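PDB 4KRG: phosphoethanolamine N-methyltransferase 1 from Haemonchus contortus, which probably catalyses the S-adenosylmethionine-dependent methylation of phosphoethanolamine on the nematode route to phosphocholine. Local coordinates for residues A[63-75]-A[91-105]. Numbering follows the deposited sequence.
Sequences DIGAGIGRFTTVL and FIEKNQERNAHMGNI. With SAH (S-adenosyl-L-homocysteine), chain D.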
ATOM      1  N   ASP A  63       3.773 -20.661  -1.807  1.00 14.45           N
ATOM      2  CA  ASP A  63       2.905 -20.014  -0.822  1.00 12.22           C
ATOM      3  C   ASP A  63       3.493 -20.291   0.548  1.00 14.40           C
ATOM      4  O   ASP A  63       3.366 -21.398   1.068  1.00 16.36           O
ATOM      5  CB  ASP A  63       1.472 -20.553  -0.936  1.00 14.97           C
ATOM      6  CG  ASP A  63       0.526 -19.977   0.116  1.00 20.41           C
ATOM      7  OD1 ASP A  63       0.906 -19.051   0.873  1.00 21.82           O
ATOM      8  OD2 ASP A  63      -0.631 -20.455   0.178  1.00 22.56           O
ATOM      9  N   ILE A  64       4.148 -19.285   1.122  1.00 13.75           N
ATOM     10  CA  ILE A  64       4.912 -19.456   2.357  1.00 15.74           C
ATOM     11  C   ILE A  64       4.135 -18.949   3.573  1.00 16.78           C
ATOM     12  O   ILE A  64       3.719 -17.797   3.611  1.00 15.84           O
ATOM     13  CB  ILE A  64       6.253 -18.719   2.263  1.00 16.00           C
ATOM     14  CG1 ILE A  64       7.002 -19.175   1.012  1.00 18.43           C
ATOM     15  CG2 ILE A  64       7.093 -18.957   3.504  1.00 20.41           C
ATOM     16  CD1 ILE A  64       8.303 -18.451   0.790  1.00 23.43           C
ATOM     17  N   GLY A  65       3.956 -19.814   4.570  1.00 15.22           N
ATOM     18  CA  GLY A  65       3.106 -19.494   5.706  1.00 14.38           C
ATOM     19  C   GLY A  65       1.656 -19.725   5.327  1.00 16.27           C
ATOM     20  O   GLY A  65       0.756 -19.017   5.770  1.00 16.82           O
ATOM     21  N   ALA A  66       1.443 -20.739   4.494  1.00 14.88           N
ATOM     22  CA  ALA A  66       0.138 -21.020   3.897  1.00 13.69           C
ATOM     23  C   ALA A  66      -0.905 -21.505   4.896  1.00 14.39           C
ATOM     24  O   ALA A  66      -2.100 -21.481   4.599  1.00 14.87           O
ATOM     25  CB  ALA A  66       0.288 -22.050   2.795  1.00 13.66           C
ATOM     26  N   GLY A  67      -0.456 -21.970   6.060  1.00 17.44           N
ATOM     27  CA  GLY A  67      -1.356 -22.530   7.058  1.00 18.05           C
ATOM     28  C   GLY A  67      -2.237 -23.627   6.476  1.00 17.41           C
ATOM     29  O   GLY A  67      -1.764 -24.474   5.720  1.00 16.97           O
ATOM     30  N   ILE A  68      -3.528 -23.590   6.798  1.00 17.45           N
ATOM     31  CA  ILE A  68      -4.469 -24.602   6.329  1.00 17.35           C
ATOM     32  C   ILE A  68      -4.739 -24.489   4.829  1.00 18.64           C
ATOM     33  O   ILE A  68      -5.511 -25.271   4.265  1.00 19.63           O
ATOM     34  CB  ILE A  68      -5.797 -24.551   7.100  1.00 18.22           C
ATOM     35  CG1 ILE A  68      -6.517 -23.221   6.844  1.00 16.62           C
ATOM     36  CG2 ILE A  68      -5.557 -24.791   8.588  1.00 20.59           C
ATOM     37  CD1 ILE A  68      -7.901 -23.142   7.481  1.00 20.28           C
ATOM     38  N   GLY A  69      -4.127 -23.488   4.205  1.00 16.41           N
ATOM     39  CA  GLY A  69      -4.032 -23.412   2.761  1.00 18.36           C
ATOM     40  C   GLY A  69      -5.184 -22.783   2.016  1.00 16.89           C
ATOM     41  O   GLY A  69      -5.421 -23.128   0.857  1.00 18.08           O
ATOM     42  N   ARG A  70      -5.898 -21.854   2.644  1.00 17.17           N
ATOM     43  CA  ARG A  70      -7.058 -21.265   1.970  1.00 16.32           C
ATOM     44  C   ARG A  70      -6.704 -20.544   0.660  1.00 14.84           C
ATOM     45  O   ARG A  70      -7.518 -20.478  -0.248  1.00 17.75           O
ATOM     46  CB  ARG A  70      -7.875 -20.381   2.915  1.00 20.04           C
ATOM     47  CG  ARG A  70      -7.107 -19.261   3.541  1.00 19.00           C
ATOM     48  CD  ARG A  70      -7.893 -18.567   4.645  1.00 18.85           C
ATOM     49  NE  ARG A  70      -7.219 -17.325   4.990  1.00 24.70           N
ATOM     50  CZ  ARG A  70      -7.545 -16.122   4.533  1.00 20.87           C
ATOM     51  NH1 ARG A  70      -8.575 -15.949   3.719  1.00 19.76           N
ATOM     52  NH2 ARG A  70      -6.831 -15.082   4.905  1.00 22.80           N
ATOM     53  N   PHE A  71      -5.490 -20.021   0.556  1.00 14.28           N
ATOM     54  CA  PHE A  71      -5.027 -19.463  -0.711  1.00 13.44           C
ATOM     55  C   PHE A  71      -4.478 -20.551  -1.632  1.00 15.34           C
ATOM     56  O   PHE A  71      -4.728 -20.533  -2.839  1.00 15.63           O
ATOM     57  CB  PHE A  71      -3.965 -18.390  -0.478  1.00 14.47           C
ATOM     58  CG  PHE A  71      -4.496 -17.141   0.153  1.00 14.26           C
ATOM     59  CD1 PHE A  71      -5.282 -16.265  -0.578  1.00 15.99           C
ATOM     60  CD2 PHE A  71      -4.209 -16.838   1.472  1.00 15.35           C
ATOM     61  CE1 PHE A  71      -5.777 -15.100  -0.001  1.00 16.39           C
ATOM     62  CE2 PHE A  71      -4.701 -15.674   2.053  1.00 17.04           C
ATOM     63  CZ  PHE A  71      -5.487 -14.809   1.311  1.00 17.64           C
ATOM     64  N   THR A  72      -3.721 -21.484  -1.057  1.00 16.39           N
ATOM     65  CA  THR A  72      -3.141 -22.595  -1.811  1.00 15.63           C
ATOM     66  C   THR A  72      -4.205 -23.288  -2.641  1.00 14.85           C
ATOM     67  O   THR A  72      -3.996 -23.587  -3.814  1.00 17.37           O
ATOM     68  CB  THR A  72      -2.464 -23.616  -0.874  1.00 17.88           C
ATOM     69  OG1 THR A  72      -1.263 -23.046  -0.348  1.00 17.01           O
ATOM     70  CG2 THR A  72      -2.114 -24.892  -1.619  1.00 18.93           C
ATOM     71  N   THR A  73      -5.360 -23.510  -2.024  1.00 14.98           N
ATOM     72  CA  THR A  73      -6.486 -24.165  -2.673  1.00 16.46           C
ATOM     73  C   THR A  73      -6.853 -23.514  -4.006  1.00 15.80           C
ATOM     74  O   THR A  73      -7.047 -24.204  -5.003  1.00 19.15           O
ATOM     75  CB  THR A  73      -7.712 -24.186  -1.741  1.00 15.56           C
ATOM     76  OG1 THR A  73      -7.414 -24.985  -0.589  1.00 16.76           O
ATOM     77  CG2 THR A  73      -8.910 -24.774  -2.452  1.00 17.40           C
ATOM     78  N   VAL A  74      -6.933 -22.189  -4.025  1.00 12.91           N
ATOM     79  CA  VAL A  74      -7.333 -21.476  -5.227  1.00 14.17           C
ATOM     80  C   VAL A  74      -6.146 -21.208  -6.155  1.00 14.70           C
ATOM     81  O   VAL A  74      -6.297 -21.216  -7.377  1.00 16.47           O
ATOM     82  CB  VAL A  74      -8.077 -20.163  -4.887  1.00 13.68           C
ATOM     83  CG1 VAL A  74      -8.556 -19.472  -6.155  1.00 16.88           C
ATOM     84  CG2 VAL A  74      -9.269 -20.444  -3.976  1.00 13.48           C
ATOM     85  N   LEU A  75      -4.967 -20.986  -5.580  1.00 17.00           N
ATOM     86  CA  LEU A  75      -3.762 -20.748  -6.379  1.00 15.40           C
ATOM     87  C   LEU A  75      -3.470 -21.920  -7.318  1.00 15.15           C
ATOM     88  O   LEU A  75      -3.153 -21.726  -8.488  1.00 16.05           O
ATOM     89  CB  LEU A  75      -2.547 -20.480  -5.484  1.00 13.62           C
ATOM     90  CG  LEU A  75      -2.500 -19.172  -4.680  1.00 12.84           C
ATOM     91  CD1 LEU A  75      -1.381 -19.229  -3.640  1.00 12.62           C
ATOM     92  CD2 LEU A  75      -2.301 -17.964  -5.587  1.00 13.82           C
ATOM     93  N   PHE A  91      -1.420 -27.623  10.730  1.00 20.05           N
ATOM     94  CA  PHE A  91      -1.958 -26.739   9.698  1.00 19.48           C
ATOM     95  C   PHE A  91      -1.709 -27.344   8.321  1.00 20.76           C
ATOM     96  O   PHE A  91      -2.623 -27.432   7.502  1.00 21.24           O
ATOM     97  CB  PHE A  91      -1.353 -25.331   9.793  1.00 18.61           C
ATOM     98  CG  PHE A  91      -1.787 -24.555  11.018  1.00 21.30           C
ATOM     99  CD1 PHE A  91      -2.787 -25.032  11.858  1.00 21.52           C
ATOM    100  CD2 PHE A  91      -1.193 -23.338  11.322  1.00 22.58           C
ATOM    101  CE1 PHE A  91      -3.184 -24.308  12.977  1.00 20.90           C
ATOM    102  CE2 PHE A  91      -1.580 -22.618  12.440  1.00 21.59           C
ATOM    103  CZ  PHE A  91      -2.578 -23.105  13.265  1.00 21.70           C
ATOM    104  N   ILE A  92      -0.472 -27.775   8.082  1.00 20.97           N
ATOM    105  CA  ILE A  92      -0.111 -28.434   6.830  1.00 19.73           C
ATOM    106  C   ILE A  92      -0.945 -29.700   6.644  1.00 22.25           C
ATOM    107  O   ILE A  92      -1.385 -30.014   5.532  1.00 23.68           O
ATOM    108  CB  ILE A  92       1.393 -28.772   6.780  1.00 18.83           C
ATOM    109  CG1 ILE A  92       2.208 -27.535   6.395  1.00 19.20           C
ATOM    110  CG2 ILE A  92       1.665 -29.892   5.794  1.00 20.64           C
ATOM    111  CD1 ILE A  92       1.885 -26.974   5.007  1.00 18.76           C
ATOM    112  N   GLU A  93      -1.170 -30.425   7.736  1.00 21.58           N
ATOM    113  CA  GLU A  93      -2.007 -31.617   7.683  1.00 21.95           C
ATOM    114  C   GLU A  93      -3.440 -31.286   7.271  1.00 21.12           C
ATOM    115  O   GLU A  93      -4.019 -31.970   6.436  1.00 22.09           O
ATOM    116  CB  GLU A  93      -1.962 -32.369   9.014  1.00 24.25           C
ATOM    117  CG  GLU A  93      -0.622 -33.021   9.279  1.00 24.45           C
ATOM    118  CD  GLU A  93      -0.486 -33.521  10.695  1.00 29.72           C
ATOM    119  OE1 GLU A  93      -1.361 -33.200  11.530  1.00 30.73           O
ATOM    120  OE2 GLU A  93       0.500 -34.236  10.976  1.00 31.89           O
ATOM    121  N   LYS A  94      -4.006 -30.233   7.850  1.00 22.40           N
ATOM    122  CA  LYS A  94      -5.338 -29.774   7.447  1.00 21.72           C
ATOM    123  C   LYS A  94      -5.342 -29.301   5.981  1.00 21.60           C
ATOM    124  O   LYS A  94      -6.295 -29.544   5.250  1.00 23.95           O
ATOM    125  CB  LYS A  94      -5.843 -28.685   8.402  1.00 21.99           C
ATOM    126  CG  LYS A  94      -7.181 -28.060   8.030  1.00 24.32           C
ATOM    127  CD  LYS A  94      -8.246 -29.106   7.728  1.00 27.02           C
ATOM    128  CE  LYS A  94      -9.410 -29.010   8.695  1.00 33.06           C
ATOM    129  NZ  LYS A  94     -10.634 -29.657   8.144  1.00 35.30           N
ATOM    130  N   ASN A  95      -4.260 -28.641   5.567  1.00 20.41           N
ATOM    131  CA  ASN A  95      -4.046 -28.216   4.181  1.00 19.37           C
ATOM    132  C   ASN A  95      -4.138 -29.409   3.220  1.00 20.69           C
ATOM    133  O   ASN A  95      -4.864 -29.371   2.221  1.00 20.80           O
ATOM    134  CB  ASN A  95      -2.660 -27.560   4.091  1.00 18.93           C
ATOM    135  CG  ASN A  95      -2.496 -26.644   2.895  1.00 18.31           C
ATOM    136  OD1 ASN A  95      -3.151 -26.806   1.866  1.00 19.18           O
ATOM    137  ND2 ASN A  95      -1.590 -25.679   3.026  1.00 16.08           N
ATOM    138  N   GLN A  96      -3.408 -30.475   3.538  1.00 21.49           N
ATOM    139  CA  GLN A  96      -3.406 -31.701   2.728  1.00 19.51           C
ATOM    140  C   GLN A  96      -4.751 -32.413   2.675  1.00 20.89           C
ATOM    141  O   GLN A  96      -5.038 -33.135   1.725  1.00 23.91           O
ATOM    142  CB  GLN A  96      -2.355 -32.685   3.246  1.00 21.88           C
ATOM    143  CG  GLN A  96      -0.923 -32.200   3.144  1.00 23.81           C
ATOM    144  CD  GLN A  96       0.048 -33.133   3.827  1.00 28.83           C
ATOM    145  OE1 GLN A  96       0.323 -32.991   5.020  1.00 30.93           O
ATOM    146  NE2 GLN A  96       0.563 -34.108   3.080  1.00 28.45           N
ATOM    147  N   GLU A  97      -5.562 -32.242   3.710  1.00 20.58           N
ATOM    148  CA  GLU A  97      -6.869 -32.883   3.756  1.00 22.33           C
ATOM    149  C   GLU A  97      -7.851 -32.136   2.860  1.00 24.08           C
ATOM    150  O   GLU A  97      -8.522 -32.740   2.022  1.00 25.43           O
ATOM    151  CB  GLU A  97      -7.385 -32.934   5.192  1.00 24.61           C
ATOM    152  CG  GLU A  97      -8.750 -33.573   5.348  1.00 30.61           C
ATOM    153  CD  GLU A  97      -9.160 -33.717   6.803  1.00 38.38           C
ATOM    154  OE1 GLU A  97      -8.274 -33.661   7.687  1.00 41.28           O
ATOM    155  OE2 GLU A  97     -10.371 -33.886   7.064  1.00 41.70           O
ATOM    156  N   ARG A  98      -7.915 -30.819   3.033  1.00 22.66           N
ATOM    157  CA  ARG A  98      -8.795 -29.967   2.242  1.00 22.87           C
ATOM    158  C   ARG A  98      -8.477 -30.096   0.758  1.00 22.34           C
ATOM    159  O   ARG A  98      -9.369 -30.067  -0.085  1.00 25.59           O
ATOM    160  CB  ARG A  98      -8.634 -28.505   2.671  1.00 21.18           C
ATOM    161  CG  ARG A  98      -8.955 -28.225   4.138  1.00 22.51           C
ATOM    162  CD  ARG A  98      -8.611 -26.788   4.521  1.00 21.76           C
ATOM    163  NE  ARG A  98      -9.296 -25.822   3.667  1.00 25.70           N
ATOM    164  CZ  ARG A  98      -8.699 -25.070   2.748  1.00 23.74           C
ATOM    165  NH1 ARG A  98      -7.392 -25.155   2.566  1.00 21.43           N
ATOM    166  NH2 ARG A  98      -9.415 -24.231   2.010  1.00 24.95           N
ATOM    167  N   ASN A  99      -7.195 -30.245   0.452  1.00 20.94           N
ATOM    168  CA  ASN A  99      -6.723 -30.238  -0.928  1.00 21.85           C
ATOM    169  C   ASN A  99      -6.371 -31.624  -1.463  1.00 21.88           C
ATOM    170  O   ASN A  99      -5.618 -31.752  -2.430  1.00 21.60           O
ATOM    171  CB  ASN A  99      -5.521 -29.300  -1.057  1.00 23.49           C
ATOM    172  CG  ASN A  99      -5.890 -27.855  -0.804  1.00 23.72           C
ATOM    173  OD1 ASN A  99      -6.949 -27.393  -1.235  1.00 25.54           O
ATOM    174  ND2 ASN A  99      -5.024 -27.133  -0.097  1.00 21.97           N
ATOM    175  N   ALA A 100      -6.928 -32.657  -0.837  1.00 23.20           N
ATOM    176  CA  ALA A 100      -6.666 -34.033  -1.248  1.00 24.09           C
ATOM    177  C   ALA A 100      -7.144 -34.301  -2.669  1.00 25.69           C
ATOM    178  O   ALA A 100      -6.692 -35.239  -3.320  1.00 27.79           O
ATOM    179  CB  ALA A 100      -7.309 -35.005  -0.278  1.00 23.68           C
ATOM    180  N   HIS A 101      -8.065 -33.474  -3.148  1.00 24.09           N
ATOM    181  CA  HIS A 101      -8.622 -33.658  -4.481  1.00 27.01           C
ATOM    182  C   HIS A 101      -7.730 -33.074  -5.574  1.00 26.98           C
ATOM    183  O   HIS A 101      -8.013 -33.227  -6.765  1.00 29.10           O
ATOM    184  CB  HIS A 101     -10.015 -33.038  -4.562  1.00 26.70           C
ATOM    185  CG  HIS A 101     -10.034 -31.564  -4.314  1.00 23.73           C
ATOM    186  ND1 HIS A 101      -9.678 -31.002  -3.109  1.00 24.04           N
ATOM    187  CD2 HIS A 101     -10.381 -30.531  -5.121  1.00 23.89           C
ATOM    188  CE1 HIS A 101      -9.800 -29.690  -3.180  1.00 22.55           C
ATOM    189  NE2 HIS A 101     -10.226 -29.377  -4.391  1.00 22.43           N
HETATM  190  N   MSE A 102      -6.651 -32.408  -5.175  1.00 22.65           N
HETATM  191  CA  MSE A 102      -5.771 -31.778  -6.152  1.00 21.89           C
HETATM  192  C   MSE A 102      -4.424 -32.478  -6.243  1.00 22.83           C
HETATM  193  O   MSE A 102      -3.991 -33.125  -5.298  1.00 24.03           O
HETATM  194  CB  MSE A 102      -5.600 -30.303  -5.828  1.00 23.29           C
HETATM  195  CG  MSE A 102      -6.927 -29.620  -5.636  1.00 26.12           C
HETATM  196 SE   MSE A 102      -6.759 -27.714  -5.432  1.00114.16          SE
HETATM  197  CE  MSE A 102      -6.379 -27.257  -7.280  1.00 26.76           C
ATOM    198  N   GLY A 103      -3.763 -32.349  -7.386  1.00 22.51           N
ATOM    199  CA  GLY A 103      -2.555 -33.111  -7.634  1.00 20.08           C
ATOM    200  C   GLY A 103      -1.328 -32.303  -8.011  1.00 21.03           C
ATOM    201  O   GLY A 103      -0.290 -32.880  -8.330  1.00 21.19           O
ATOM    202  N   ASN A 104      -1.430 -30.978  -7.971  1.00 18.80           N
ATOM    203  CA  ASN A 104      -0.298 -30.118  -8.322  1.00 17.22           C
ATOM    204  C   ASN A 104       0.228 -29.293  -7.152  1.00 19.83           C
ATOM    205  O   ASN A 104       0.802 -28.221  -7.347  1.00 18.32           O
ATOM    206  CB  ASN A 104      -0.639 -29.191  -9.492  1.00 18.60           C
ATOM    207  CG  ASN A 104      -1.758 -28.205  -9.163  1.00 17.69           C
ATOM    208  OD1 ASN A 104      -2.635 -28.488  -8.343  1.00 21.06           O
ATOM    209  ND2 ASN A 104      -1.735 -27.044  -9.816  1.00 16.97           N
ATOM    210  N   ILE A 105       0.030 -29.797  -5.939  1.00 18.59           N
ATOM    211  CA  ILE A 105       0.508 -29.113  -4.747  1.00 16.72           C
ATOM    212  C   ILE A 105       1.542 -29.957  -4.009  1.00 19.91           C
ATOM    213  O   ILE A 105       1.288 -31.117  -3.674  1.00 20.79           O
ATOM    214  CB  ILE A 105      -0.640 -28.807  -3.770  1.00 15.57           C
ATOM    215  CG1 ILE A 105      -1.738 -27.988  -4.455  1.00 15.72           C
ATOM    216  CG2 ILE A 105      -0.107 -28.058  -2.558  1.00 14.47           C
ATOM    217  CD1 ILE A 105      -3.002 -27.887  -3.639  1.00 18.01           C
TER
HETATM  218  N   SAH D 502      -1.268 -17.003   5.204  1.00 15.80           N
HETATM  219  CA  SAH D 502      -2.408 -17.777   5.722  1.00 17.99           C
HETATM  220  CB  SAH D 502      -2.244 -17.923   7.274  1.00 19.70           C
HETATM  221  CG  SAH D 502      -2.086 -16.592   8.008  1.00 16.76           C
HETATM  222  SD  SAH D 502      -1.660 -16.723   9.769  1.00 21.78           S
HETATM  223  C   SAH D 502      -3.690 -17.134   5.372  1.00 21.17           C
HETATM  224  O   SAH D 502      -3.765 -15.917   5.314  1.00 18.76           O
HETATM  225  OXT SAH D 502      -4.706 -17.789   5.453  1.00 23.31           O
HETATM  226  C5' SAH D 502       0.116 -17.076   9.807  1.00 20.42           C
HETATM  227  C4' SAH D 502       0.598 -18.302   9.251  1.00 20.70           C
HETATM  228  O4' SAH D 502       2.018 -18.180   8.970  1.00 19.38           O
HETATM  229  C3' SAH D 502       0.455 -19.421  10.202  1.00 22.02           C
HETATM  230  O3' SAH D 502       0.104 -20.590   9.497  1.00 20.99           O
HETATM  231  C2' SAH D 502       1.785 -19.579  10.774  1.00 22.73           C
HETATM  232  O2' SAH D 502       1.996 -20.896  11.202  1.00 21.89           O
HETATM  233  C1' SAH D 502       2.667 -19.217   9.639  1.00 20.21           C
HETATM  234  N9  SAH D 502       4.049 -18.790  10.055  1.00 19.49           N
HETATM  235  C8  SAH D 502       4.383 -17.759  10.842  1.00 18.29           C
HETATM  236  N7  SAH D 502       5.714 -17.661  10.824  1.00 16.46           N
HETATM  237  C5  SAH D 502       6.225 -18.609  10.035  1.00 18.92           C
HETATM  238  C6  SAH D 502       7.531 -18.966   9.662  1.00 20.31           C
HETATM  239  N6  SAH D 502       8.626 -18.283  10.136  1.00 17.29           N
HETATM  240  N1  SAH D 502       7.685 -20.002   8.818  1.00 20.67           N
HETATM  241  C2  SAH D 502       6.649 -20.681   8.342  1.00 18.03           C
HETATM  242  N3  SAH D 502       5.388 -20.363   8.683  1.00 19.97           N
HETATM  243  C4  SAH D 502       5.150 -19.337   9.520  1.00 20.79           C
HETATM  244  O   HOH W   1      -9.807 -21.883   0.137  1.00 18.19           O
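T73 and N99 meet through their side chains. T73 OG1 donates to N99 OD1 at 2.5 Å, in the carbonyl plane and on a lone pair. OG1 sits beside its own backbone N (chi1 -64°), which turns the hydroxyl to the asparagine. N99 ND2 in turn makes a weak bond to N95 OD1, so the two amides are linked along the end of helix 89-98. SE of M102, a selenomethionine, lies 3.5 Å from T73 O, a close approach only.

Two weak bonds reach the turn between strand 60-64 and helix 70-78. N95 ND2 gives a hydrogen to G67 O at 3.0 Å. R98 NH1 gives one to I68 O at 2.5 Å; the R98 chain bends at chi3 (57°) to bring the guanidinium edge to this carbonyl. I68 O also receives a CA-H...O contact from N95 CA. A second such contact runs from I68 CA to F91 O. A water joins R98 NH2, by a weak bond, to R70 O.

Apolar packing is modest. I68 CG2 lies against K94 CG at 3.7 Å, the two side chains pointing the same way. T72 CG2 meets I105 CD1 at 3.7 Å, while T72 OG1 bonds D63 OD2 and S84.

The turn is the glycine-rich loop of a Rossmann-like methyltransferase, and it faces S-adenosylhomocysteine. G65 O accepts from the ligand amine, and R70 NE donates to its carboxylate OXT at 2.6 Å. R70 also forms a salt bridge with E42. F91 CD2 approaches the ribose O3'. G65, G67 and G69 all have positive phi, and N95 ND2 lies 3.3 Å from G69 CA. The carbonyls of G67 and I68 are engaged by weak bonds from N95 and R98 of helix 89-98, consistent with that helix bracing the loop that holds the cofactor product.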